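PDB 3C8T: fumarate lyase from Mesorhizobium sp., which belongs to the fumarate lyase superfamily of largely helical enzymes, and is assembled from four chains. Local coordinates for residues A[371-376]-A[380-385]; A[402-407]-A[417-422]; A[34-39]-A[212-217]; A[42-47]-A[201-206]; A[124-129]-A[331-336]. All blocks are in the same frame, centred on the assembly; numbering follows the deposited sequence.

The five contacts are spread along an elongated helical subunit. Interactions 1 and 2 lie in the C-terminal helical region and touch: I385 packs on M407 and A372 on L422, with their centres about 14 Å apart. Interactions 3 and 4 lie on the other side of the chain's centre. Both join helices 23-43 and 204-215, their centres are about 13 Å apart, and R43 NH1 bonds E214 OE1 at 2.8 Å. Interaction 5 belongs to the long central helices, its centre about 7 Å from that of the chain. Interactions 1 and 5 are about 49 Å apart between centres. Interactions 3 and 5 are about 29 Å apart, and interactions 1 and 4 about 82 Å.

Interaction 1 of 5, residues A[371-376]-A[380-385]; sequences MALAPH and KEAHDI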
# COMPACT_ATOMS: atom_id res chain seq x y z
N MET A 371 38.22 -18.08 18.42
CA MET A 371 39.30 -17.36 17.71
C MET A 371 40.66 -17.66 18.36
O MET A 371 41.64 -17.97 17.71
CB MET A 371 39.02 -15.84 17.70
CG MET A 371 40.05 -14.92 16.98
SD MET A 371 39.99 -13.17 17.49
CE MET A 371 40.11 -13.36 19.29
N ALA A 372 40.71 -17.56 19.69
CA ALA A 372 41.96 -17.78 20.40
C ALA A 372 42.42 -19.25 20.43
O ALA A 372 43.61 -19.53 20.50
CB ALA A 372 41.88 -17.24 21.81
N LEU A 373 41.45 -20.16 20.39
CA LEU A 373 41.72 -21.56 20.56
C LEU A 373 42.15 -22.20 19.24
O LEU A 373 43.09 -22.99 19.22
CB LEU A 373 40.48 -22.28 21.15
CG LEU A 373 40.63 -23.77 21.55
CD1 LEU A 373 41.79 -24.02 22.56
CD2 LEU A 373 39.34 -24.33 22.09
N ALA A 374 41.47 -21.84 18.15
CA ALA A 374 41.73 -22.36 16.79
C ALA A 374 43.20 -22.61 16.40
O ALA A 374 43.52 -23.70 15.92
CB ALA A 374 41.04 -21.50 15.75
N PRO A 375 44.09 -21.62 16.59
CA PRO A 375 45.50 -21.95 16.30
C PRO A 375 46.06 -23.19 17.02
O PRO A 375 47.06 -23.75 16.55
CB PRO A 375 46.27 -20.69 16.72
CG PRO A 375 45.29 -19.60 16.61
CD PRO A 375 43.94 -20.21 16.99
N HIS A 376 45.45 -23.62 18.14
CA HIS A 376 45.96 -24.74 18.93
C HIS A 376 45.31 -26.06 18.55
O HIS A 376 45.98 -27.09 18.41
CB HIS A 376 45.77 -24.50 20.44
CG HIS A 376 46.47 -23.28 20.95
ND1 HIS A 376 47.78 -23.31 21.39
CD2 HIS A 376 46.06 -22.00 21.06
CE1 HIS A 376 48.14 -22.09 21.75
NE2 HIS A 376 47.12 -21.28 21.56
N LYS A 380 37.32 -26.25 13.41
CA LYS A 380 36.14 -27.04 13.75
C LYS A 380 36.24 -27.54 15.21
O LYS A 380 35.26 -27.48 15.98
CB LYS A 380 36.00 -28.21 12.75
CG LYS A 380 34.93 -29.30 13.10
CD LYS A 380 33.50 -28.88 12.70
CE LYS A 380 32.62 -30.10 12.31
NZ LYS A 380 32.31 -30.99 13.47
N GLU A 381 37.43 -28.02 15.58
CA GLU A 381 37.69 -28.51 16.93
C GLU A 381 37.48 -27.41 17.98
O GLU A 381 36.83 -27.64 18.99
CB GLU A 381 39.11 -29.10 17.01
CG GLU A 381 39.38 -30.31 16.04
CD GLU A 381 39.49 -29.92 14.52
OE1 GLU A 381 40.01 -28.83 14.17
OE2 GLU A 381 39.03 -30.73 13.68
N ALA A 382 38.02 -26.22 17.72
CA ALA A 382 37.86 -25.08 18.63
C ALA A 382 36.39 -24.75 18.77
O ALA A 382 35.90 -24.54 19.88
CB ALA A 382 38.63 -23.86 18.11
N HIS A 383 35.68 -24.69 17.65
CA HIS A 383 34.23 -24.47 17.66
C HIS A 383 33.47 -25.54 18.46
O HIS A 383 32.60 -25.21 19.28
CB HIS A 383 33.69 -24.39 16.25
CG HIS A 383 32.22 -24.14 16.19
ND1 HIS A 383 31.29 -25.16 16.31
CD2 HIS A 383 31.52 -23.00 16.04
CE1 HIS A 383 30.08 -24.65 16.23
NE2 HIS A 383 30.18 -23.34 16.08
N ASP A 384 33.80 -26.80 18.25
CA ASP A 384 33.13 -27.87 19.00
C ASP A 384 33.37 -27.81 20.50
O ASP A 384 32.42 -27.96 21.28
CB ASP A 384 33.43 -29.26 18.43
CG ASP A 384 32.74 -29.50 17.07
OD1 ASP A 384 31.50 -29.43 17.00
OD2 ASP A 384 33.45 -29.77 16.08
N ILE A 385 34.61 -27.58 20.90
CA ILE A 385 34.99 -27.49 22.34
C ILE A 385 34.21 -26.37 23.07
O ILE A 385 33.67 -26.59 24.16
CB ILE A 385 36.54 -27.30 22.50
CG1 ILE A 385 37.26 -28.56 22.01
CG2 ILE A 385 36.92 -26.93 23.95
CD1 ILE A 385 38.78 -28.42 21.78
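L373 and A374 pack against A382 and I385 in a helical hairpin. Helix 366-377 turns back through a very short connection into helix 379-395. The short axes run at 131° to each other and approach to 8.0 Å. This pair belongs to the C-terminal helical region of the chain, which matches the adenylosuccinate lyase C-terminus family.

The contact across the two segments is apolar. The small A374 and A382 are consistent with the close backbones, and their CA atoms are 5.1 Å apart. A382 CB sits against the backbone of A374, 3.5 Å from A374 N. It also meets A374 CB. L373 lies beside A382 with CB and CG, and its CD2 branch reaches on over A382 CA. CG of L373 stands anti to its own backbone N (chi1 -173°), and chi2 (56°) then places CD2 at the second helix. There the L373 and I385 side chains cross at about a right angle.

No hydrogen bond crosses between the segments. K380 NZ forms a salt bridge with D384 OD2 at 3.1 Å, one turn along, and uses the syn lone pair of that oxygen. The proline P375 has no N-H to give to the turn before, and helix 371-376 is kinked there.

Helix 408-414 covers one side of the pair, where V410 touches both L373 and I385. M371 packs on S199 of the second subunit. Within the pair, L373 CD2 rests against CB, CG2 and CD1 of I385, with CG2 at 4.0 Å.

Interaction 2 of 5, residues A[402-407]-A[417-422]; sequences EVLRTM and EALRDL
V403 O takes two bonds, while the next residue, L404, packs on L419 of the other segment. T406 OG1 reaches V403 O at 2.9 Å, in the carbonyl plane, and T406 N bonds to the same oxygen. A type I turn runs from L404 to M407, and M407 is the N-cap of helix 408-414. The short helices 400-404, 408-414 and 416-422 follow one another in the C-terminal helical region.

L419 meets L404 with both methyls. Its CD1 lies 4.0 Å from L404 O, and its CD2 meets L404 CD1 at 4.1 Å. The two leucine side chains cross at about a right angle. V369 of helix 366-377 touches both.

R405 and R420 bring like charges together, NH2 to NH2 at 4.0 Å, with guanidinium planes 84° apart. Acidic partners probably offset this. R405 NH1 forms a salt bridge with E402 OE2 at 2.8 Å, nearly in the guanidinium plane, and R405 NE pairs with E416. The bend of R405 at chi3 (-62°) turns its guanidinium toward E402. E402 OE1 lies 5.3 Å from R420 NH1.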
# COMPACT_ATOMS: atom_id res chain seq x y z
N GLU A 402 33.86 -20.14 34.24
CA GLU A 402 33.82 -21.20 35.24
C GLU A 402 33.64 -22.60 34.63
O GLU A 402 34.05 -23.58 35.23
CB GLU A 402 32.76 -20.95 36.32
CG GLU A 402 32.84 -19.60 37.13
CD GLU A 402 34.17 -19.31 37.88
OE1 GLU A 402 34.33 -18.13 38.32
OE2 GLU A 402 35.03 -20.21 38.06
N VAL A 403 33.06 -22.71 33.44
CA VAL A 403 33.00 -24.02 32.76
C VAL A 403 34.33 -24.29 32.06
O VAL A 403 34.95 -25.35 32.28
CB VAL A 403 31.82 -24.11 31.77
CG1 VAL A 403 31.82 -25.43 31.02
CG2 VAL A 403 30.48 -23.94 32.50
N LEU A 404 34.81 -23.32 31.28
CA LEU A 404 36.01 -23.52 30.43
C LEU A 404 37.30 -23.81 31.18
O LEU A 404 38.16 -24.56 30.69
CB LEU A 404 36.23 -22.32 29.48
CG LEU A 404 35.17 -22.06 28.40
CD1 LEU A 404 35.58 -20.82 27.59
CD2 LEU A 404 34.92 -23.28 27.49
N ARG A 405 37.42 -23.22 32.35
CA ARG A 405 38.57 -23.37 33.23
C ARG A 405 38.79 -24.82 33.69
O ARG A 405 39.91 -25.18 34.05
CB ARG A 405 38.40 -22.47 34.47
CG ARG A 405 37.66 -23.15 35.62
CD ARG A 405 37.47 -22.25 36.83
NE ARG A 405 38.72 -21.80 37.44
CZ ARG A 405 38.79 -20.96 38.47
NH1 ARG A 405 37.67 -20.46 39.01
NH2 ARG A 405 39.98 -20.60 38.95
N THR A 406 37.73 -25.63 33.70
CA THR A 406 37.82 -27.01 34.17
C THR A 406 38.04 -27.96 32.99
O THR A 406 38.10 -29.18 33.19
CB THR A 406 36.52 -27.49 34.92
OG1 THR A 406 35.43 -27.62 34.01
CG2 THR A 406 36.13 -26.56 36.06
N MET A 407 38.17 -27.40 31.77
CA MET A 407 38.21 -28.17 30.53
C MET A 407 39.64 -28.13 29.98
O MET A 407 40.00 -27.20 29.27
CB MET A 407 37.18 -27.59 29.51
CG MET A 407 35.69 -28.00 29.74
SD MET A 407 34.43 -27.21 28.65
CE MET A 407 34.81 -27.96 27.07
N GLU A 417 44.32 -17.04 32.91
CA GLU A 417 44.33 -15.58 32.82
C GLU A 417 43.75 -15.18 31.44
O GLU A 417 42.80 -14.42 31.36
CB GLU A 417 45.75 -15.04 33.01
CG GLU A 417 45.80 -13.52 33.33
CD GLU A 417 45.24 -13.17 34.74
OE1 GLU A 417 44.92 -11.97 34.98
OE2 GLU A 417 45.11 -14.08 35.60
N ALA A 418 44.32 -15.72 30.37
CA ALA A 418 43.78 -15.53 29.02
C ALA A 418 42.25 -15.84 28.94
O ALA A 418 41.51 -15.10 28.31
CB ALA A 418 44.55 -16.37 28.00
N LEU A 419 41.80 -16.93 29.59
CA LEU A 419 40.36 -17.27 29.62
C LEU A 419 39.49 -16.20 30.28
O LEU A 419 38.41 -15.87 29.74
CB LEU A 419 40.11 -18.65 30.28
CG LEU A 419 40.38 -19.86 29.39
CD1 LEU A 419 40.17 -21.17 30.16
CD2 LEU A 419 39.49 -19.80 28.10
N ARG A 420 39.94 -15.68 31.42
CA ARG A 420 39.33 -14.51 32.06
C ARG A 420 39.23 -13.30 31.12
O ARG A 420 38.18 -12.69 31.02
CB ARG A 420 40.12 -14.09 33.31
CG ARG A 420 39.99 -15.05 34.40
CD ARG A 420 40.70 -14.55 35.61
NE ARG A 420 40.62 -15.55 36.66
CZ ARG A 420 39.56 -15.74 37.44
NH1 ARG A 420 38.46 -14.99 37.31
NH2 ARG A 420 39.61 -16.69 38.36
N ASP A 421 40.33 -12.97 30.43
CA ASP A 421 40.36 -11.87 29.45
C ASP A 421 39.36 -12.09 28.26
O ASP A 421 38.59 -11.20 27.89
CB ASP A 421 41.79 -11.66 28.94
CG ASP A 421 42.74 -11.09 30.03
OD1 ASP A 421 42.21 -10.60 31.07
OD2 ASP A 421 44.00 -11.15 29.85
N LEU A 422 39.38 -13.29 27.70
CA LEU A 422 38.58 -13.64 26.52
C LEU A 422 37.08 -13.74 26.80
O LEU A 422 36.27 -13.52 25.90
CB LEU A 422 39.07 -14.96 25.90
CG LEU A 422 40.48 -14.91 25.30
CD1 LEU A 422 41.06 -16.31 25.15
CD2 LEU A 422 40.48 -14.16 23.97

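Interaction 3 of 5, residues A[34-39]-A[212-217]; sequences EVALAR and ARELNL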
# COMPACT_ATOMS: atom_id res chain seq x y z
N GLU A 34 1.41 34.79 -11.03
CA GLU A 34 0.69 35.61 -12.03
C GLU A 34 1.42 36.94 -12.31
O GLU A 34 1.47 37.39 -13.45
CB GLU A 34 -0.72 35.90 -11.57
CG GLU A 34 -1.63 34.69 -11.54
CD GLU A 34 -2.33 34.40 -12.87
OE1 GLU A 34 -2.04 35.09 -13.88
OE2 GLU A 34 -3.19 33.50 -12.89
N VAL A 35 1.97 37.55 -11.26
CA VAL A 35 2.71 38.80 -11.36
C VAL A 35 3.98 38.57 -12.14
O VAL A 35 4.32 39.37 -13.01
CB VAL A 35 3.08 39.36 -9.94
CG1 VAL A 35 4.14 40.48 -10.03
CG2 VAL A 35 1.86 39.84 -9.23
N ALA A 36 4.68 37.48 -11.84
CA ALA A 36 5.91 37.16 -12.53
C ALA A 36 5.59 36.87 -13.98
O ALA A 36 6.38 37.22 -14.87
CB ALA A 36 6.62 35.98 -11.86
N LEU A 37 4.44 36.26 -14.25
CA LEU A 37 4.06 35.97 -15.65
C LEU A 37 3.86 37.26 -16.44
O LEU A 37 4.33 37.37 -17.58
CB LEU A 37 2.81 35.10 -15.72
CG LEU A 37 2.20 34.84 -17.11
CD1 LEU A 37 3.12 34.03 -18.03
CD2 LEU A 37 0.90 34.15 -16.91
N ALA A 38 3.18 38.23 -15.82
CA ALA A 38 2.97 39.58 -16.41
C ALA A 38 4.28 40.27 -16.71
O ALA A 38 4.44 40.87 -17.78
CB ALA A 38 2.13 40.45 -15.48
N ARG A 39 5.22 40.18 -15.76
CA ARG A 39 6.53 40.80 -15.91
C ARG A 39 7.34 40.17 -17.02
O ARG A 39 7.96 40.88 -17.83
CB ARG A 39 7.33 40.67 -14.63
CG ARG A 39 8.05 41.94 -14.26
CD ARG A 39 7.20 42.75 -13.30
NE ARG A 39 6.99 42.01 -12.05
CZ ARG A 39 7.88 41.91 -11.07
NH1 ARG A 39 9.07 42.52 -11.17
NH2 ARG A 39 7.59 41.20 -9.97
N ALA A 212 10.55 31.27 -15.57
CA ALA A 212 11.41 30.48 -14.69
C ALA A 212 12.45 31.42 -14.04
O ALA A 212 12.72 31.35 -12.83
CB ALA A 212 12.08 29.39 -15.48
N ARG A 213 12.99 32.33 -14.85
CA ARG A 213 14.00 33.25 -14.41
C ARG A 213 13.44 34.17 -13.36
O ARG A 213 14.05 34.34 -12.32
CB ARG A 213 14.58 34.01 -15.60
CG ARG A 213 15.92 34.64 -15.33
CD ARG A 213 16.67 34.96 -16.63
NE ARG A 213 16.35 36.26 -17.25
CZ ARG A 213 15.83 37.33 -16.63
NH1 ARG A 213 15.54 37.31 -15.34
NH2 ARG A 213 15.59 38.43 -17.33
N GLU A 214 12.25 34.72 -13.59
CA GLU A 214 11.61 35.64 -12.65
C GLU A 214 11.39 35.00 -11.28
O GLU A 214 11.43 35.68 -10.27
CB GLU A 214 10.23 36.07 -13.16
CG GLU A 214 10.16 37.38 -13.88
CD GLU A 214 10.71 38.54 -13.04
OE1 GLU A 214 11.70 39.16 -13.49
OE2 GLU A 214 10.17 38.83 -11.93
N LEU A 215 11.09 33.71 -11.26
CA LEU A 215 10.75 33.03 -10.02
C LEU A 215 11.96 32.31 -9.46
O LEU A 215 11.89 31.73 -8.39
CB LEU A 215 9.65 32.00 -10.26
CG LEU A 215 8.29 32.58 -10.63
CD1 LEU A 215 7.34 31.45 -11.03
CD2 LEU A 215 7.75 33.38 -9.46
N ASN A 216 13.05 32.33 -10.21
CA ASN A 216 14.24 31.59 -9.83
C ASN A 216 14.03 30.07 -9.80
O ASN A 216 14.49 29.41 -8.89
CB ASN A 216 14.76 32.12 -8.48
CG ASN A 216 16.14 31.59 -8.14
OD1 ASN A 216 16.94 31.25 -9.01
ND2 ASN A 216 16.42 31.49 -6.83
N LEU A 217 13.37 29.52 -10.82
CA LEU A 217 13.15 28.07 -10.94
C LEU A 217 13.88 27.54 -12.18
O LEU A 217 14.24 28.33 -13.08
CB LEU A 217 11.65 27.77 -11.03
CG LEU A 217 10.84 28.08 -9.76
CD1 LEU A 217 9.36 28.07 -10.03
CD2 LEU A 217 11.22 27.12 -8.55
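A36 meets E214 and L215 where helix 23-43 runs past the C-terminal end of helix 204-215. The closest pair of CA atoms is A36 with E214, 5.9 Å apart.

The apolar part centres on one methyl. A36 CB touches L215 CD2 at 3.7 Å and E214 CB at 3.8 Å. It thus meets two side chains that are neighbours in sequence. L215 has CG anti to its carbonyl carbon (chi1 -68°), which turns the branched end toward A36. The CG of E214 lies against A36 O. L211, one turn earlier in helix 204-215, also touches A36. A36 and L215 are buried.

The charged part is looser. E214 OE2 stands over one face of the R39 guanidinium, 3.8 Å above the plane and toward its rim. The salt bridge from R39 NH1 to E214 OE2 is long, at 3.9 Å. No N-H points at the oxygen, and the attraction is one of charge alone. The guanidinium and carboxylate planes are 56° apart. The stronger partner of E214 is R43, on the next turn of helix 23-43, which bonds OE1. The carboxylate is therefore shared between two arginines of one helix.

The backbone closes the helix here. N216 has positive phi; L217 N bonds to A212 O at 2.8 Å, and N216 N bonds to R213 O. R117 of helix 104-140 bonds L215 O. This is the Schellman motif that ends helix 204-215, packed against the side of a neighbouring helix.

Interaction 4 of 5, residues A[42-47]-A[201-206]; sequences ARLGII and GTRGLD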
# COMPACT_ATOMS: atom_id res chain seq x y z
N ALA A 42 5.96 41.40 -20.34
CA ALA A 42 6.21 42.80 -20.67
C ALA A 42 7.61 42.95 -21.20
O ALA A 42 7.84 43.71 -22.14
CB ALA A 42 5.98 43.68 -19.48
N ARG A 43 8.56 42.23 -20.60
CA ARG A 43 9.94 42.18 -21.11
C ARG A 43 10.06 41.60 -22.52
O ARG A 43 10.92 42.01 -23.28
CB ARG A 43 10.87 41.41 -20.18
CG ARG A 43 11.27 42.19 -18.95
CD ARG A 43 12.55 41.67 -18.34
NE ARG A 43 12.45 40.27 -17.95
CZ ARG A 43 11.99 39.84 -16.77
NH1 ARG A 43 11.57 40.69 -15.83
NH2 ARG A 43 11.96 38.53 -16.54
N LEU A 44 9.21 40.64 -22.86
CA LEU A 44 9.27 40.04 -24.20
C LEU A 44 8.36 40.78 -25.17
O LEU A 44 8.12 40.30 -26.27
CB LEU A 44 8.88 38.55 -24.15
CG LEU A 44 9.79 37.60 -23.35
CD1 LEU A 44 9.02 36.44 -22.79
CD2 LEU A 44 10.99 37.12 -24.19
N GLY A 45 7.81 41.91 -24.72
CA GLY A 45 6.91 42.74 -25.53
C GLY A 45 5.58 42.09 -25.86
O GLY A 45 4.97 42.38 -26.89
N ILE A 46 5.11 41.20 -24.99
CA ILE A 46 3.90 40.44 -25.32
C ILE A 46 2.66 41.12 -24.80
O ILE A 46 1.58 41.02 -25.40
CB ILE A 46 4.02 38.94 -24.93
CG1 ILE A 46 4.94 38.25 -25.94
CG2 ILE A 46 2.66 38.25 -24.93
CD1 ILE A 46 5.52 36.98 -25.44
N ILE A 47 2.82 41.82 -23.69
CA ILE A 47 1.77 42.67 -23.15
C ILE A 47 2.46 44.03 -22.95
O ILE A 47 3.68 44.05 -22.87
CB ILE A 47 1.17 42.12 -21.83
CG1 ILE A 47 2.22 42.07 -20.71
CG2 ILE A 47 0.50 40.73 -22.04
CD1 ILE A 47 1.60 42.10 -19.32
N GLY A 201 1.06 31.90 -29.80
CA GLY A 201 1.57 31.80 -31.15
C GLY A 201 2.89 31.09 -31.11
O GLY A 201 2.97 29.91 -30.75
N THR A 202 3.95 31.84 -31.42
CA THR A 202 5.31 31.27 -31.52
C THR A 202 6.17 31.65 -30.32
O THR A 202 7.31 31.26 -30.27
CB THR A 202 6.07 31.72 -32.85
OG1 THR A 202 6.55 33.07 -32.72
CG2 THR A 202 5.18 31.58 -34.09
N ARG A 203 5.63 32.42 -29.38
CA ARG A 203 6.46 33.01 -28.33
C ARG A 203 6.39 32.21 -27.01
O ARG A 203 7.01 32.58 -26.00
CB ARG A 203 6.06 34.47 -28.09
CG ARG A 203 5.94 35.36 -29.33
CD ARG A 203 7.30 35.75 -29.91
NE ARG A 203 8.33 36.05 -28.91
CZ ARG A 203 8.47 37.23 -28.30
NH1 ARG A 203 9.45 37.41 -27.42
NH2 ARG A 203 7.62 38.22 -28.55
N GLY A 204 5.64 31.12 -27.02
CA GLY A 204 5.40 30.38 -25.77
C GLY A 204 6.63 29.98 -24.97
O GLY A 204 6.69 30.23 -23.77
N LEU A 205 7.60 29.36 -25.62
CA LEU A 205 8.83 28.91 -24.92
C LEU A 205 9.68 30.06 -24.33
O LEU A 205 10.32 29.89 -23.28
CB LEU A 205 9.66 28.03 -25.82
CG LEU A 205 9.35 26.52 -25.83
CD1 LEU A 205 7.94 26.31 -26.15
CD2 LEU A 205 10.14 25.80 -26.89
N ASP A 206 9.66 31.21 -25.01
CA ASP A 206 10.29 32.45 -24.51
C ASP A 206 9.66 32.89 -23.18
O ASP A 206 10.35 33.16 -22.21
CB ASP A 206 10.15 33.60 -25.54
CG ASP A 206 10.78 33.27 -26.86
OD1 ASP A 206 11.85 32.62 -26.85
OD2 ASP A 206 10.19 33.65 -27.91
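R203 lays its guanidinium beneath the end of I46 and alongside L44. The contact joins the Schellman motif that ends helix 23-43 to the start of helix 204-215. In this motif G45 is the C-prime residue with positive phi, and G45 N bonds to A42 O.

The guanidinium grips the carbonyl of L44. R203 NH2 donates to L44 O at 3.1 Å, nearly along the C=O axis and close to the guanidinium plane. R203 NH1 adds a weak bond to the same oxygen at 3.4 Å. The carbonyl is thus held by both terminal nitrogens at the guanidinium edge. The third nitrogen, NE, points back into its own segment, where it forms a straight hydrogen bond, part of a salt bridge, to D206 OD2 at 3.2 Å (172° at the hydrogen). The oxygen is met on its anti side. D206 probably fixes the turn of the R203 group and so positions it for L44.

Bends at chi2 (-74°) and chi3 (-39°) curl the R203 chain, and this lets one group serve both partners. I46 CD1 covers one guanidinium face, 3.9 Å above the plane and offset toward the rim, and also touches R203 CB. L44 CB lies close to NH1.

V207 of helix 204-215 touches both L44 and I46. R43, next to L44, forms a salt bridge with E210 further along that helix. The second subunit is near, and its S431 packs on L205. L44 ends with its methyls over the first turn of the helix: CD1 is 3.6 Å from D206 O, and CD2 meets D206 CB.

Interaction 5 of 5, residues A[124-129]-A[331-336]; sequences SRRIES and VASGIL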
# COMPACT_ATOMS: atom_id res chain seq x y z
N SER A 124 15.49 19.89 4.81
CA SER A 124 16.94 19.86 4.86
C SER A 124 17.49 20.28 6.23
O SER A 124 18.40 19.65 6.78
CB SER A 124 17.50 20.74 3.73
OG SER A 124 18.90 20.86 3.85
N ARG A 125 16.92 21.36 6.77
CA ARG A 125 17.23 21.90 8.09
C ARG A 125 17.00 20.83 9.19
O ARG A 125 17.81 20.67 10.10
CB ARG A 125 16.26 23.07 8.29
CG ARG A 125 16.73 24.22 9.02
CD ARG A 125 15.95 24.34 10.32
NE ARG A 125 14.62 24.97 10.28
CZ ARG A 125 13.73 24.75 11.25
NH1 ARG A 125 14.07 23.95 12.25
NH2 ARG A 125 12.54 25.33 11.26
N ARG A 126 15.90 20.09 9.11
CA ARG A 126 15.62 19.06 10.12
C ARG A 126 16.56 17.84 9.97
O ARG A 126 17.01 17.25 10.96
CB ARG A 126 14.15 18.65 10.10
CG ARG A 126 13.16 19.81 10.15
CD ARG A 126 11.99 19.35 10.97
NE ARG A 126 10.95 20.35 11.14
CZ ARG A 126 10.92 21.26 12.12
NH1 ARG A 126 11.89 21.33 13.01
NH2 ARG A 126 9.92 22.12 12.16
N ILE A 127 16.87 17.48 8.74
CA ILE A 127 17.83 16.41 8.48
C ILE A 127 19.24 16.80 9.01
O ILE A 127 19.92 15.99 9.63
CB ILE A 127 17.87 16.04 6.97
CG1 ILE A 127 16.58 15.29 6.53
CG2 ILE A 127 19.18 15.26 6.63
CD1 ILE A 127 16.62 14.81 5.00
N GLU A 128 19.65 18.06 8.82
CA GLU A 128 20.90 18.55 9.42
C GLU A 128 20.93 18.55 10.97
O GLU A 128 21.93 18.15 11.54
CB GLU A 128 21.29 19.92 8.84
CG GLU A 128 21.45 19.89 7.30
CD GLU A 128 22.42 18.78 6.80
OE1 GLU A 128 21.97 17.76 6.23
OE2 GLU A 128 23.64 18.93 7.01
N SER A 129 19.85 18.98 11.65
CA SER A 129 19.78 18.79 13.10
C SER A 129 19.81 17.33 13.51
O SER A 129 20.45 17.01 14.51
CB SER A 129 18.52 19.42 13.72
OG SER A 129 18.36 20.73 13.28
N VAL A 331 3.74 15.64 7.78
CA VAL A 331 4.04 14.48 8.62
C VAL A 331 5.55 14.17 8.63
O VAL A 331 6.14 13.94 9.69
CB VAL A 331 3.25 13.25 8.15
CG1 VAL A 331 3.68 12.00 8.96
CG2 VAL A 331 1.73 13.50 8.25
N ALA A 332 6.20 14.17 7.46
CA ALA A 332 7.64 13.90 7.49
C ALA A 332 8.43 14.94 8.30
O ALA A 332 9.38 14.61 8.98
CB ALA A 332 8.22 13.75 6.06
N SER A 333 8.02 16.20 8.19
CA SER A 333 8.59 17.28 8.97
C SER A 333 8.36 17.12 10.46
O SER A 333 9.25 17.41 11.27
CB SER A 333 8.01 18.63 8.50
OG SER A 333 8.82 19.73 8.93
N GLY A 334 7.16 16.69 10.84
CA GLY A 334 6.85 16.52 12.26
C GLY A 334 7.60 15.39 12.92
O GLY A 334 8.08 15.54 14.04
N ILE A 335 7.71 14.26 12.24
CA ILE A 335 8.51 13.13 12.78
C ILE A 335 10.04 13.41 12.77
O ILE A 335 10.75 12.99 13.71
CB ILE A 335 8.12 11.71 12.19
CG1 ILE A 335 8.51 11.57 10.72
CG2 ILE A 335 6.62 11.45 12.36
CD1 ILE A 335 8.08 10.25 10.16
N LEU A 336 10.54 14.13 11.75
CA LEU A 336 11.92 14.67 11.86
C LEU A 336 12.09 15.58 13.06
O LEU A 336 13.11 15.50 13.74
CB LEU A 336 12.41 15.41 10.63
CG LEU A 336 12.82 14.54 9.46
CD1 LEU A 336 12.57 15.36 8.20
CD2 LEU A 336 14.27 13.98 9.55
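R126 leaves its helix with CG anti to the carbonyl carbon and bends at chi2 (-144°), which brings NE to S333 OG. S333 has OG anti to its backbone N and faces this nitrogen. The two residues lie on helices 104-140 and 315-344, long members of the central helical bundle. The short axes run nearly parallel, at 23°, and are 9.7 Å apart.

The polar bond runs from R126 NE to S333 OG at 3.1 Å. It is fairly straight, 161° at the hydrogen, and OG lies at the guanidinium edge, in its plane. The other guanidinium nitrogens are used as well. NH2 forms a salt bridge with D14, and NH1 forms one with E340, a residue of helix 315-344 further along. S333 OG also bonds D14. R126, S333 and D14 therefore form a closed set of mutual partners. These bonds fix the flat group and satisfy a charge buried among helices. Two carboxylates nearby would be expected to favour the charged form of the arginine.

The apolar part lies next to this network. The CB atoms of R126 and L336 meet at 3.7 Å, close to the nearest approach of the backbones. The R126 and L336 CA atoms are 6.0 Å apart. The R126 chain passes over S333, with CD 3.4 Å from S333 O. V241 of helix 229-255 touches L336, and F237 of the same helix touches I127. The CD2 methyl of L336 rests on I127 CG1 at 4.0 Å.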